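Local coordinates for epsin 1 (PDB 5LP0), which probably binds membranes rich in phosphatidylinositol 4,5-bisphosphate, bends them and helps clathrin-coated invaginations form in receptor-mediated endocytosis, at residues 6-11 with 38-43; 67-72 with 78-83; 71-76 with 116-121. All blocks are in the same frame, centred on the assembly; numbering follows the deposited sequence.

In the fold
All three contacts lie in the all-helical ENTH domain. From the N terminus, contact 1 comes first. It closes a loop of 26 residues by joining the start of helix 8-15 to the start of helix 38-51. Helix 59-75 then serves both remaining contacts, which share Tyr71 and Leu72. Contact 2 closes a very short loop, the bend into helix 78-86. Contact 3 starts from the same place but closes a much longer loop, back from helix 108-122. Contacts 2 and 3 touch, with centres about 6 Å apart. Contact 1 reaches contact 2 through Phe41, which packs on Arg79, Val80 and Gln83, and through Val38, which packs on Arg79. It does not touch contact 3.

Contact 1: 6-11 with 38-43; sequences SEAEIK and VVAFSE
This contact at the edge of the domain, part polar and part apolar, joins the N-terminal end of helix 8-15 and the residue leading into it to the first turns of helix 38-51. Ser6 and Ala8 meet Ala40 and Glu43. The polar half is one hydrogen bond: Ser6 OG donates to Glu43 OE1 at 2.7 Å. The hydroxyl arrives on the syn side of that oxygen, 22° out of the carboxylate plane. The same OG accepts from the backbone N of Ala8 at 3.1 Å, which makes an ST turn. Two bonds fix the serine hydroxyl, and Glu43 holds the turn that leads into the helix. The helix N terminus would probably favour the negative carboxylate here. Glu43 CG stands anti to the carbonyl carbon (chi1 -65°), and the extended chain beyond it runs back toward the level of Ala40. A leucine in place of Glu43 would probably leave the Ser6 hydroxyl without its acceptor and the start of helix 8-15 less firmly held.

Beside this bond, Ala8 CB meets Ala40 CB at 4.1 Å in an apolar pair. The Ala8 methyl also packs beside the carboxylate, 3.4 Å from Glu43 OE1. Small side chains let the backbones come close, with 5.9 Å between Ala8 CA and Ala40 CA. Further along, Glu9 makes a salt bridge with Arg13, a probable phosphoinositide-binding residue. Ala8 also touches Ile44, and Ala40 rests on Leu34, so helix 25-34 adjoins the pair. On another face of helix 38-51, Phe41 packs against helix 78-86.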
ATOM      1  N   SER A   6      12.061   1.731 -16.532  1.00 19.29           N
ATOM      2  CA  SER A   6      11.159   1.760 -15.393  1.00 19.20           C
ATOM      3  C   SER A   6      11.839   1.372 -14.091  1.00 17.86           C
ATOM      4  O   SER A   6      12.605   0.403 -14.034  1.00 18.56           O
ATOM      5  CB  SER A   6       9.979   0.814 -15.606  1.00 17.94           C
ATOM      6  OG  SER A   6       9.171   0.827 -14.447  1.00 18.47           O
ATOM      7  N   GLU A   7      11.560   2.137 -13.051  1.00 12.88           N
ATOM      8  CA  GLU A   7      11.994   1.745 -11.730  1.00 14.03           C
ATOM      9  C   GLU A   7      10.798   1.612 -10.801  1.00 11.51           C
ATOM     10  O   GLU A   7      10.938   1.738  -9.590  1.00 14.21           O
ATOM     11  CB  GLU A   7      13.016   2.747 -11.186  1.00 20.08           C
ATOM     12  CG  GLU A   7      14.362   2.627 -11.902  1.00 25.93           C
ATOM     13  CD  GLU A   7      15.433   3.553 -11.364  1.00 39.04           C
ATOM     14  OE1 GLU A   7      15.091   4.665 -10.902  1.00 40.47           O
ATOM     15  OE2 GLU A   7      16.620   3.162 -11.419  1.00 44.21           O
ATOM     16  N   ALA A   8       9.629   1.362 -11.377  1.00 13.87           N
ATOM     17  CA  ALA A   8       8.394   1.282 -10.603  1.00 11.84           C
ATOM     18  C   ALA A   8       8.434   0.202  -9.522  1.00 10.63           C
ATOM     19  O   ALA A   8       8.075   0.468  -8.384  1.00  9.44           O
ATOM     20  CB  ALA A   8       7.205   1.081 -11.532  1.00 11.76           C
ATOM     21  N   GLU A   9       8.846  -1.003  -9.892  1.00 10.92           N
ATOM     22  CA  GLU A   9       8.884  -2.117  -8.964  1.00 11.11           C
ATOM     23  C   GLU A   9       9.888  -1.820  -7.869  1.00 10.38           C
ATOM     24  O   GLU A   9       9.619  -2.046  -6.692  1.00 11.07           O
ATOM     25  CB  GLU A   9       9.219  -3.434  -9.667  1.00 15.05           C
ATOM     26  CG  GLU A   9       9.365  -4.589  -8.691  1.00 12.93           C
ATOM     27  CD  GLU A   9       9.698  -5.912  -9.351  1.00 18.35           C
ATOM     28  OE1 GLU A   9       9.724  -5.995 -10.594  1.00 25.80           O
ATOM     29  OE2 GLU A   9       9.964  -6.869  -8.599  1.00 19.50           O
ATOM     30  N   ILE A  10      11.039  -1.299  -8.249  1.00 12.80           N
ATOM     31  CA  ILE A  10      12.060  -0.933  -7.286  1.00 11.79           C
ATOM     32  C   ILE A  10      11.560   0.134  -6.299  1.00 11.37           C
ATOM     33  O   ILE A  10      11.824   0.028  -5.105  1.00 11.32           O
ATOM     34  CB  ILE A  10      13.351  -0.513  -8.026  1.00 17.22           C
ATOM     35  CG1 ILE A  10      14.007  -1.778  -8.589  1.00 19.81           C
ATOM     36  CG2 ILE A  10      14.301   0.211  -7.104  1.00 20.16           C
ATOM     37  CD1 ILE A  10      15.021  -1.509  -9.661  1.00 24.00           C
ATOM     38  N   LYS A  11      10.832   1.140  -6.782  1.00 12.09           N
ATOM     39  CA  LYS A  11      10.314   2.179  -5.893  1.00 12.11           C
ATOM     40  C   LYS A  11       9.331   1.584  -4.877  1.00 10.69           C
ATOM     41  O   LYS A  11       9.343   1.938  -3.698  1.00 10.02           O
ATOM     42  CB  LYS A  11       9.644   3.291  -6.712  1.00 13.51           C
ATOM     43  CG  LYS A  11      10.656   4.208  -7.383  1.00 14.61           C
ATOM     44  CD  LYS A  11       9.986   5.247  -8.264  1.00 21.42           C
ATOM     45  CE  LYS A  11      10.989   6.195  -8.916  1.00 28.42           C
ATOM     46  NZ  LYS A  11      11.827   6.917  -7.905  1.00 32.51           N
ATOM     47  N   VAL A  38      -0.041   3.142 -17.507  1.00  8.94           N
ATOM     48  CA  VAL A  38      -0.670   1.823 -17.466  1.00 10.16           C
ATOM     49  C   VAL A  38       0.355   0.668 -17.279  1.00 10.43           C
ATOM     50  O   VAL A  38       0.135  -0.300 -16.522  1.00 13.96           O
ATOM     51  CB  VAL A  38      -1.580   1.612 -18.708  1.00 13.18           C
ATOM     52  CG1 VAL A  38      -0.746   1.484 -19.967  1.00 16.20           C
ATOM     53  CG2 VAL A  38      -2.445   0.402 -18.521  1.00 17.33           C
ATOM     54  N   VAL A  39       1.505   0.797 -17.933  1.00 10.32           N
ATOM     55  CA  VAL A  39       2.576  -0.186 -17.783  1.00  9.54           C
ATOM     56  C   VAL A  39       3.122  -0.213 -16.335  1.00  9.36           C
ATOM     57  O   VAL A  39       3.229  -1.281 -15.676  1.00 11.05           O
ATOM     58  CB  VAL A  39       3.712   0.063 -18.809  1.00 11.62           C
ATOM     59  CG1 VAL A  39       4.879  -0.870 -18.544  1.00 12.66           C
ATOM     60  CG2 VAL A  39       3.190  -0.119 -20.234  1.00 13.32           C
ATOM     61  N   ALA A  40       3.436   0.977 -15.835  1.00  8.20           N
ATOM     62  CA  ALA A  40       3.923   1.110 -14.459  1.00  8.58           C
ATOM     63  C   ALA A  40       2.874   0.671 -13.454  1.00  5.80           C
ATOM     64  O   ALA A  40       3.230   0.043 -12.448  1.00  8.90           O
ATOM     65  CB  ALA A  40       4.373   2.522 -14.170  1.00  7.69           C
ATOM     66  N   PHE A  41       1.605   0.939 -13.708  1.00  6.34           N
ATOM     67  CA  PHE A  41       0.517   0.570 -12.802  1.00  6.63           C
ATOM     68  C   PHE A  41       0.570  -0.925 -12.556  1.00  7.51           C
ATOM     69  O   PHE A  41       0.465  -1.374 -11.415  1.00  8.29           O
ATOM     70  CB  PHE A  41      -0.822   0.947 -13.412  1.00  7.19           C
ATOM     71  CG  PHE A  41      -2.009   0.444 -12.646  1.00  5.90           C
ATOM     72  CD1 PHE A  41      -2.625   1.231 -11.676  1.00  7.83           C
ATOM     73  CD2 PHE A  41      -2.532  -0.798 -12.918  1.00  7.76           C
ATOM     74  CE1 PHE A  41      -3.739   0.769 -10.984  1.00  8.20           C
ATOM     75  CE2 PHE A  41      -3.632  -1.275 -12.220  1.00  8.71           C
ATOM     76  CZ  PHE A  41      -4.227  -0.510 -11.237  1.00  7.53           C
ATOM     77  N   SER A  42       0.678  -1.716 -13.620  1.00  8.05           N
ATOM     78  CA  SER A  42       0.753  -3.154 -13.422  1.00  9.70           C
ATOM     79  C   SER A  42       1.953  -3.585 -12.577  1.00  6.99           C
ATOM     80  O   SER A  42       1.826  -4.491 -11.720  1.00  8.32           O
ATOM     81  CB  SER A  42       0.747  -3.883 -14.742  1.00 14.05           C
ATOM     82  OG  SER A  42      -0.568  -3.897 -15.234  1.00 22.04           O
ATOM     83  N   GLU A  43       3.115  -2.997 -12.855  1.00  8.13           N
ATOM     84  CA  GLU A  43       4.324  -3.302 -12.061  1.00 10.16           C
ATOM     85  C   GLU A  43       4.131  -2.950 -10.576  1.00  7.37           C
ATOM     86  O   GLU A  43       4.527  -3.713  -9.663  1.00 10.12           O
ATOM     87  CB  GLU A  43       5.543  -2.565 -12.634  1.00 12.91           C
ATOM     88  CG  GLU A  43       5.949  -3.011 -14.044  1.00 15.98           C
ATOM     89  CD  GLU A  43       6.885  -2.020 -14.753  1.00 25.87           C
ATOM     90  OE1 GLU A  43       7.004  -0.854 -14.307  1.00 26.69           O
ATOM     91  OE2 GLU A  43       7.515  -2.416 -15.767  1.00 31.28           O
TER

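Contact 2: 67-72 with 78-83; sequences TLMEYL and ERVAQQ
Val80 packs against Met69 and Leu72 in a buried apolar contact between helices 59-75 and 78-86, which follow each other in the chain. The backbones are closest at Leu72 and Val80, with 6.5 Å between their CA atoms.

The van der Waals contacts centre on one methyl group. Val80 CG1 lies 3.8 Å from Leu72 CB and 4.0 Å from Met69 SD. It stands anti to the backbone N of Val80 (chi1 177°), which turns it into the angle between these two side chains. Met69 reaches it by bending. With CG anti to the backbone N, the turn at chi2 (67°) brings the sulfur nearer to Val80 than the direction of the Met69 CB would suggest. The two side chains pass alongside each other in opposite directions.

A second set of contacts is with the helix backbone. Val80 CG1 also lies 3.8 Å from Leu72 C. The other methyl, CG2, is 3.9 Å from Leu72 O. That carbonyl oxygen accepts a hydrogen bond from Gly76 N, so the apolar methyl does not deprive it of a partner.

No hydrogen bond crosses the contact; the polar links lie around it. On helix 78-86, Arg79 makes a cation-pi contact with Phe41, and Gln83 OE1 is bonded to Trp49 NE1. Both tie that helix to helix 38-51.

The surroundings complete the core. Met69 meets Met45 and Val48, while Leu72 meets Ile31 and Thr35. Helices 25-34 and 38-51 thus close in on the same region. Two consecutive helices packed through apolar side chains in this way fit the ENTH fold, a superhelix of alpha helices.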
ATOM      1  N   THR A  67       0.141   0.968   4.087  1.00  6.34           N
ATOM      2  CA  THR A  67       0.296   2.421   4.101  1.00  6.95           C
ATOM      3  C   THR A  67       0.432   2.940   2.675  1.00  7.78           C
ATOM      4  O   THR A  67      -0.227   3.899   2.289  1.00  7.82           O
ATOM      5  CB  THR A  67       1.485   2.810   4.922  1.00  7.07           C
ATOM      6  OG1 THR A  67       1.250   2.367   6.264  1.00 11.65           O
ATOM      7  CG2 THR A  67       1.682   4.328   4.907  1.00  9.62           C
ATOM      8  N   LEU A  68       1.245   2.265   1.868  1.00  6.42           N
ATOM      9  CA  LEU A  68       1.403   2.664   0.479  1.00  4.75           C
ATOM     10  C   LEU A  68       0.089   2.482  -0.288  1.00  7.20           C
ATOM     11  O   LEU A  68      -0.336   3.384  -1.021  1.00  7.82           O
ATOM     12  CB  LEU A  68       2.537   1.883  -0.166  1.00  6.90           C
ATOM     13  CG  LEU A  68       2.689   2.134  -1.665  1.00  5.71           C
ATOM     14  CD1 LEU A  68       3.043   3.597  -1.932  1.00  9.70           C
ATOM     15  CD2 LEU A  68       3.750   1.226  -2.244  1.00  9.01           C
ATOM     16  N   MET A  69      -0.573   1.347  -0.137  1.00  6.82           N
ATOM     17  CA  MET A  69      -1.806   1.118  -0.861  1.00  7.55           C
ATOM     18  C   MET A  69      -2.834   2.178  -0.489  1.00  6.43           C
ATOM     19  O   MET A  69      -3.507   2.713  -1.379  1.00  8.40           O
ATOM     20  CB  MET A  69      -2.364  -0.282  -0.614  1.00  7.46           C
ATOM     21  CG  MET A  69      -3.472  -0.635  -1.612  1.00  8.25           C
ATOM     22  SD  MET A  69      -2.861  -0.815  -3.332  1.00 11.33           S
ATOM     23  CE  MET A  69      -2.700  -2.591  -3.432  1.00 13.51           C
ATOM     24  N   GLU A  70      -2.962   2.518   0.787  1.00  7.13           N
ATOM     25  CA  GLU A  70      -3.884   3.562   1.187  1.00 10.21           C
ATOM     26  C   GLU A  70      -3.563   4.881   0.483  1.00  8.96           C
ATOM     27  O   GLU A  70      -4.452   5.571  -0.045  1.00  8.79           O
ATOM     28  CB  GLU A  70      -3.826   3.755   2.693  1.00 11.73           C
ATOM     29  CG  GLU A  70      -4.749   4.866   3.171  1.00 16.09           C
ATOM     30  CD  GLU A  70      -4.712   5.044   4.665  1.00 22.95           C
ATOM     31  OE1 GLU A  70      -3.774   4.540   5.323  1.00 30.88           O
ATOM     32  OE2 GLU A  70      -5.639   5.687   5.191  1.00 25.90           O
ATOM     33  N   TYR A  71      -2.294   5.249   0.489  1.00  7.75           N
ATOM     34  CA  TYR A  71      -1.867   6.480  -0.168  1.00  8.19           C
ATOM     35  C   TYR A  71      -2.215   6.454  -1.663  1.00  8.71           C
ATOM     36  O   TYR A  71      -2.678   7.449  -2.223  1.00 11.00           O
ATOM     37  CB  TYR A  71      -0.366   6.670   0.018  1.00 10.61           C
ATOM     38  CG  TYR A  71       0.152   7.972  -0.557  1.00 10.16           C
ATOM     39  CD1 TYR A  71       0.240   9.094   0.227  1.00 11.78           C
ATOM     40  CD2 TYR A  71       0.546   8.068  -1.881  1.00 12.24           C
ATOM     41  CE1 TYR A  71       0.730  10.273  -0.272  1.00 11.16           C
ATOM     42  CE2 TYR A  71       1.015   9.263  -2.405  1.00 17.16           C
ATOM     43  CZ  TYR A  71       1.092  10.363  -1.595  1.00 14.90           C
ATOM     44  OH  TYR A  71       1.558  11.555  -2.086  1.00 18.48           O
ATOM     45  N   LEU A  72      -2.005   5.323  -2.331  1.00  7.14           N
ATOM     46  CA  LEU A  72      -2.297   5.217  -3.760  1.00  7.78           C
ATOM     47  C   LEU A  72      -3.796   5.206  -4.056  1.00  8.62           C
ATOM     48  O   LEU A  72      -4.256   5.756  -5.061  1.00  9.10           O
ATOM     49  CB  LEU A  72      -1.646   3.949  -4.299  1.00  7.73           C
ATOM     50  CG  LEU A  72      -0.125   3.853  -4.229  1.00  7.70           C
ATOM     51  CD1 LEU A  72       0.343   2.523  -4.843  1.00  7.60           C
ATOM     52  CD2 LEU A  72       0.567   5.037  -4.919  1.00  9.81           C
ATOM     53  N   GLU A  78      -7.630   6.348 -10.161  1.00 13.18           N
ATOM     54  CA  GLU A  78      -8.803   5.694  -9.612  1.00 14.18           C
ATOM     55  C   GLU A  78      -8.817   4.194  -9.913  1.00 11.97           C
ATOM     56  O   GLU A  78      -9.552   3.446  -9.279  1.00 13.41           O
ATOM     57  CB  GLU A  78     -10.087   6.409 -10.069  1.00 19.74           C
ATOM     58  CG  GLU A  78     -10.203   7.820  -9.469  1.00 24.49           C
ATOM     59  CD  GLU A  78     -11.543   8.500  -9.703  1.00 29.76           C
ATOM     60  OE1 GLU A  78     -12.287   8.114 -10.634  1.00 39.53           O
ATOM     61  OE2 GLU A  78     -11.847   9.425  -8.935  1.00 42.75           O
ATOM     62  N   ARG A  79      -7.965   3.762 -10.848  1.00  9.16           N
ATOM     63  CA  ARG A  79      -7.791   2.337 -11.133  1.00  9.40           C
ATOM     64  C   ARG A  79      -7.221   1.593  -9.935  1.00  8.40           C
ATOM     65  O   ARG A  79      -7.413   0.395  -9.817  1.00  9.05           O
ATOM     66  CB  ARG A  79      -6.857   2.123 -12.329  1.00 10.93           C
ATOM     67  CG  ARG A  79      -7.396   2.625 -13.674  1.00 17.77           C
ATOM     68  CD  ARG A  79      -6.521   2.176 -14.873  1.00 18.82           C
ATOM     69  NE  ARG A  79      -6.548   0.718 -15.021  1.00 27.71           N
ATOM     70  CZ  ARG A  79      -5.481  -0.044 -15.257  1.00 28.51           C
ATOM     71  NH1 ARG A  79      -4.277   0.495 -15.393  1.00 24.22           N
ATOM     72  NH2 ARG A  79      -5.618  -1.359 -15.362  1.00 31.56           N
ATOM     73  N   VAL A  80      -6.508   2.300  -9.068  1.00  8.80           N
ATOM     74  CA  VAL A  80      -5.955   1.673  -7.863  1.00  7.47           C
ATOM     75  C   VAL A  80      -7.087   1.174  -6.956  1.00  7.76           C
ATOM     76  O   VAL A  80      -7.143  -0.018  -6.603  1.00  7.97           O
ATOM     77  CB  VAL A  80      -5.033   2.626  -7.072  1.00  6.97           C
ATOM     78  CG1 VAL A  80      -4.547   1.928  -5.770  1.00  7.44           C
ATOM     79  CG2 VAL A  80      -3.829   3.060  -7.913  1.00  7.37           C
ATOM     80  N   ALA A  81      -7.991   2.080  -6.578  1.00  8.99           N
ATOM     81  CA  ALA A  81      -9.098   1.717  -5.691  1.00 10.99           C
ATOM     82  C   ALA A  81      -9.964   0.637  -6.340  1.00 13.76           C
ATOM     83  O   ALA A  81     -10.463  -0.270  -5.684  1.00 11.97           O
ATOM     84  CB  ALA A  81      -9.932   2.958  -5.324  1.00 12.39           C
ATOM     85  N   GLN A  82     -10.157   0.738  -7.645  1.00  9.91           N
ATOM     86  CA  GLN A  82     -10.953  -0.248  -8.339  1.00 11.92           C
ATOM     87  C   GLN A  82     -10.335  -1.628  -8.232  1.00  8.99           C
ATOM     88  O   GLN A  82     -11.040  -2.600  -7.951  1.00 11.56           O
ATOM     89  CB  GLN A  82     -11.083   0.115  -9.822  1.00 13.79           C
ATOM     90  CG  GLN A  82     -12.257  -0.566 -10.507  1.00 32.15           C
ATOM     91  CD  GLN A  82     -12.009  -2.022 -10.877  1.00 38.55           C
ATOM     92  OE1 GLN A  82     -10.859  -2.483 -10.963  1.00 42.22           O
ATOM     93  NE2 GLN A  82     -13.105  -2.759 -11.118  1.00 37.22           N
ATOM     94  N   GLN A  83      -9.024  -1.730  -8.458  1.00  8.98           N
ATOM     95  CA  GLN A  83      -8.387  -3.036  -8.383  1.00  8.56           C
ATOM     96  C   GLN A  83      -8.393  -3.543  -6.931  1.00  8.62           C
ATOM     97  O   GLN A  83      -8.563  -4.751  -6.681  1.00  8.82           O
ATOM     98  CB  GLN A  83      -6.972  -3.028  -8.971  1.00 10.11           C
ATOM     99  CG  GLN A  83      -6.342  -4.408  -8.904  1.00  8.28           C
ATOM    100  CD  GLN A  83      -5.012  -4.535  -9.598  1.00  9.25           C
ATOM    101  OE1 GLN A  83      -4.003  -4.922  -8.998  1.00  9.47           O
ATOM    102  NE2 GLN A  83      -4.999  -4.258 -10.866  1.00 12.92           N
TER

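Contact 3: 71-76 with 116-121; sequences YLIKTG and KQLVTL
Ile73 and Leu118, with Lys74 and Leu121, join helix 59-75 to helix 108-122 within the helical superhelix of the ENTH domain. The tight part is apolar. Ile73 CD1 meets Leu118 CD1, methyl to methyl, at 3.7 Å, the two side chains crossing at a slant. Leu118 places its CG anti to the backbone N (chi1 -179°), and its CD1 then turns toward Ile73. Around this pair the core continues. Ile73 also packs on Val80, Ala81 and Cys84 of helix 78-86, Leu118 touches Val91, and Leu128 of helix 125-139 rests on both Ile73 and Leu121. The two backbone segments stay apart, with 9.6 Å between Ile73 CA and Leu121 CA, so side chains alone bridge them.

The other half meets as closely, but its lysine is partly exposed and its polar end leaves the apolar core. Lys74 crosses Leu121 obliquely and touches it with CE, 3.7 Å from Leu121 CD2. The lysine chain is extended beyond CG, which carries its charged end past the leucine. Its NZ makes salt bridges with Glu70 and Glu131, so it probably stays charged. Beyond it, the outer face of helix 108-122 is exposed at Gln117 and Thr120, whose side chains bond to Glu113 and Arg127.

Helix 59-75 stops just past the contact. A beta carbon at Gly76 would come 2.9 Å from Leu72 O, which suits a glycine there. Just before it, Thr75 OG1 donates to Tyr71 O at 2.6 Å, 17° from the carbonyl plane, while lying 3.6 Å above the centre of the Tyr71 ring.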
ATOM      1  N   TYR A  71      -2.294   5.249   0.489  1.00  7.75           N
ATOM      2  CA  TYR A  71      -1.867   6.480  -0.168  1.00  8.19           C
ATOM      3  C   TYR A  71      -2.215   6.454  -1.663  1.00  8.71           C
ATOM      4  O   TYR A  71      -2.678   7.449  -2.223  1.00 11.00           O
ATOM      5  CB  TYR A  71      -0.366   6.670   0.018  1.00 10.61           C
ATOM      6  CG  TYR A  71       0.152   7.972  -0.557  1.00 10.16           C
ATOM      7  CD1 TYR A  71       0.240   9.094   0.227  1.00 11.78           C
ATOM      8  CD2 TYR A  71       0.546   8.068  -1.881  1.00 12.24           C
ATOM      9  CE1 TYR A  71       0.730  10.273  -0.272  1.00 11.16           C
ATOM     10  CE2 TYR A  71       1.015   9.263  -2.405  1.00 17.16           C
ATOM     11  CZ  TYR A  71       1.092  10.363  -1.595  1.00 14.90           C
ATOM     12  OH  TYR A  71       1.558  11.555  -2.086  1.00 18.48           O
ATOM     13  N   LEU A  72      -2.005   5.323  -2.331  1.00  7.14           N
ATOM     14  CA  LEU A  72      -2.297   5.217  -3.760  1.00  7.78           C
ATOM     15  C   LEU A  72      -3.796   5.206  -4.056  1.00  8.62           C
ATOM     16  O   LEU A  72      -4.256   5.756  -5.061  1.00  9.10           O
ATOM     17  CB  LEU A  72      -1.646   3.949  -4.299  1.00  7.73           C
ATOM     18  CG  LEU A  72      -0.125   3.853  -4.229  1.00  7.70           C
ATOM     19  CD1 LEU A  72       0.343   2.523  -4.843  1.00  7.60           C
ATOM     20  CD2 LEU A  72       0.567   5.037  -4.919  1.00  9.81           C
ATOM     21  N   ILE A  73      -4.576   4.586  -3.190  1.00  8.51           N
ATOM     22  CA  ILE A  73      -6.031   4.618  -3.299  1.00  7.39           C
ATOM     23  C   ILE A  73      -6.530   6.065  -3.269  1.00 10.18           C
ATOM     24  O   ILE A  73      -7.400   6.443  -4.070  1.00 10.84           O
ATOM     25  CB  ILE A  73      -6.678   3.825  -2.140  1.00 10.11           C
ATOM     26  CG1 ILE A  73      -6.552   2.316  -2.385  1.00  9.53           C
ATOM     27  CG2 ILE A  73      -8.134   4.222  -1.929  1.00 11.30           C
ATOM     28  CD1 ILE A  73      -6.684   1.472  -1.103  1.00 11.36           C
ATOM     29  N   LYS A  74      -5.963   6.874  -2.387  1.00 11.11           N
ATOM     30  CA  LYS A  74      -6.436   8.248  -2.177  1.00 10.44           C
ATOM     31  C   LYS A  74      -5.804   9.261  -3.129  1.00 10.84           C
ATOM     32  O   LYS A  74      -6.408  10.289  -3.432  1.00 12.41           O
ATOM     33  CB  LYS A  74      -6.148   8.676  -0.743  1.00 12.38           C
ATOM     34  CG  LYS A  74      -6.925   7.917   0.312  1.00 12.24           C
ATOM     35  CD  LYS A  74      -6.535   8.381   1.697  1.00 10.35           C
ATOM     36  CE  LYS A  74      -7.307   7.611   2.730  1.00 11.28           C
ATOM     37  NZ  LYS A  74      -6.996   8.080   4.118  1.00 13.60           N
ATOM     38  N   THR A  75      -4.608   8.971  -3.628  1.00 10.06           N
ATOM     39  CA  THR A  75      -3.790   9.974  -4.312  1.00 12.02           C
ATOM     40  C   THR A  75      -3.441   9.618  -5.769  1.00 11.61           C
ATOM     41  O   THR A  75      -3.042  10.492  -6.552  1.00 14.75           O
ATOM     42  CB  THR A  75      -2.468  10.181  -3.553  1.00 19.74           C
ATOM     43  OG1 THR A  75      -2.698  10.077  -2.130  1.00 21.80           O
ATOM     44  CG2 THR A  75      -1.901  11.525  -3.863  1.00 21.41           C
ATOM     45  N   GLY A  76      -3.569   8.337  -6.109  1.00 11.62           N
ATOM     46  CA  GLY A  76      -3.193   7.832  -7.413  1.00 11.47           C
ATOM     47  C   GLY A  76      -4.377   7.732  -8.357  1.00 10.21           C
ATOM     48  O   GLY A  76      -5.455   8.268  -8.095  1.00 11.38           O
ATOM     49  N   LYS A 116      -8.172  -3.514   9.095  1.00  7.49           N
ATOM     50  CA  LYS A 116      -9.559  -3.212   9.432  1.00  8.31           C
ATOM     51  C   LYS A 116      -9.957  -1.862   8.846  1.00  8.55           C
ATOM     52  O   LYS A 116     -11.028  -1.726   8.207  1.00  8.58           O
ATOM     53  CB  LYS A 116      -9.713  -3.187  10.950  1.00  9.32           C
ATOM     54  CG  LYS A 116     -11.092  -2.830  11.445  1.00 14.91           C
ATOM     55  CD  LYS A 116     -11.139  -2.713  12.960  1.00 20.42           C
ATOM     56  CE  LYS A 116     -12.528  -2.334  13.413  1.00 31.73           C
ATOM     57  NZ  LYS A 116     -12.664  -2.505  14.879  1.00 39.51           N
ATOM     58  N   GLN A 117      -9.115  -0.848   9.084  1.00  7.29           N
ATOM     59  CA  GLN A 117      -9.418   0.500   8.603  1.00  8.33           C
ATOM     60  C   GLN A 117      -9.402   0.614   7.082  1.00  8.53           C
ATOM     61  O   GLN A 117     -10.206   1.353   6.499  1.00 10.02           O
ATOM     62  CB  GLN A 117      -8.481   1.537   9.236  1.00  9.72           C
ATOM     63  CG  GLN A 117      -8.494   1.506  10.759  1.00  9.60           C
ATOM     64  CD  GLN A 117      -9.840   1.802  11.379  1.00 11.74           C
ATOM     65  OE1 GLN A 117     -10.737   2.367  10.752  1.00 14.67           O
ATOM     66  NE2 GLN A 117      -9.960   1.488  12.647  1.00 11.67           N
ATOM     67  N   LEU A 118      -8.495  -0.107   6.436  1.00  7.39           N
ATOM     68  CA  LEU A 118      -8.401  -0.032   4.995  1.00  7.64           C
ATOM     69  C   LEU A 118      -9.607  -0.699   4.354  1.00  8.54           C
ATOM     70  O   LEU A 118     -10.109  -0.235   3.345  1.00  9.72           O
ATOM     71  CB  LEU A 118      -7.075  -0.647   4.518  1.00  8.69           C
ATOM     72  CG  LEU A 118      -6.735  -0.659   3.031  1.00  9.35           C
ATOM     73  CD1 LEU A 118      -6.851   0.741   2.491  1.00 12.33           C
ATOM     74  CD2 LEU A 118      -5.335  -1.207   2.789  1.00 11.21           C
ATOM     75  N   VAL A 119     -10.112  -1.767   4.962  1.00  7.45           N
ATOM     76  CA  VAL A 119     -11.273  -2.453   4.433  1.00  9.21           C
ATOM     77  C   VAL A 119     -12.507  -1.548   4.545  1.00 11.06           C
ATOM     78  O   VAL A 119     -13.274  -1.438   3.585  1.00 10.49           O
ATOM     79  CB  VAL A 119     -11.542  -3.779   5.180  1.00  9.57           C
ATOM     80  CG1 VAL A 119     -12.912  -4.327   4.807  1.00 13.01           C
ATOM     81  CG2 VAL A 119     -10.458  -4.814   4.855  1.00 11.48           C
ATOM     82  N   THR A 120     -12.712  -0.887   5.693  1.00 10.54           N
ATOM     83  CA  THR A 120     -13.890  -0.003   5.814  1.00 11.28           C
ATOM     84  C   THR A 120     -13.835   1.158   4.814  1.00  9.18           C
ATOM     85  O   THR A 120     -14.861   1.533   4.228  1.00 12.28           O
ATOM     86  CB  THR A 120     -14.141   0.531   7.243  1.00 15.66           C
ATOM     87  OG1 THR A 120     -13.130   1.460   7.605  1.00 16.23           O
ATOM     88  CG2 THR A 120     -14.186  -0.593   8.250  1.00 16.78           C
ATOM     89  N   LEU A 121     -12.643   1.705   4.594  1.00 10.06           N
ATOM     90  CA  LEU A 121     -12.479   2.741   3.581  1.00 11.08           C
ATOM     91  C   LEU A 121     -12.860   2.238   2.185  1.00 10.37           C
ATOM     92  O   LEU A 121     -13.622   2.888   1.469  1.00 13.37           O
ATOM     93  CB  LEU A 121     -11.042   3.216   3.553  1.00  9.55           C
ATOM     94  CG  LEU A 121     -10.708   4.134   2.380  1.00 10.34           C
ATOM     95  CD1 LEU A 121     -11.571   5.398   2.393  1.00 13.01           C
ATOM     96  CD2 LEU A 121      -9.254   4.451   2.473  1.00 12.00           C
TER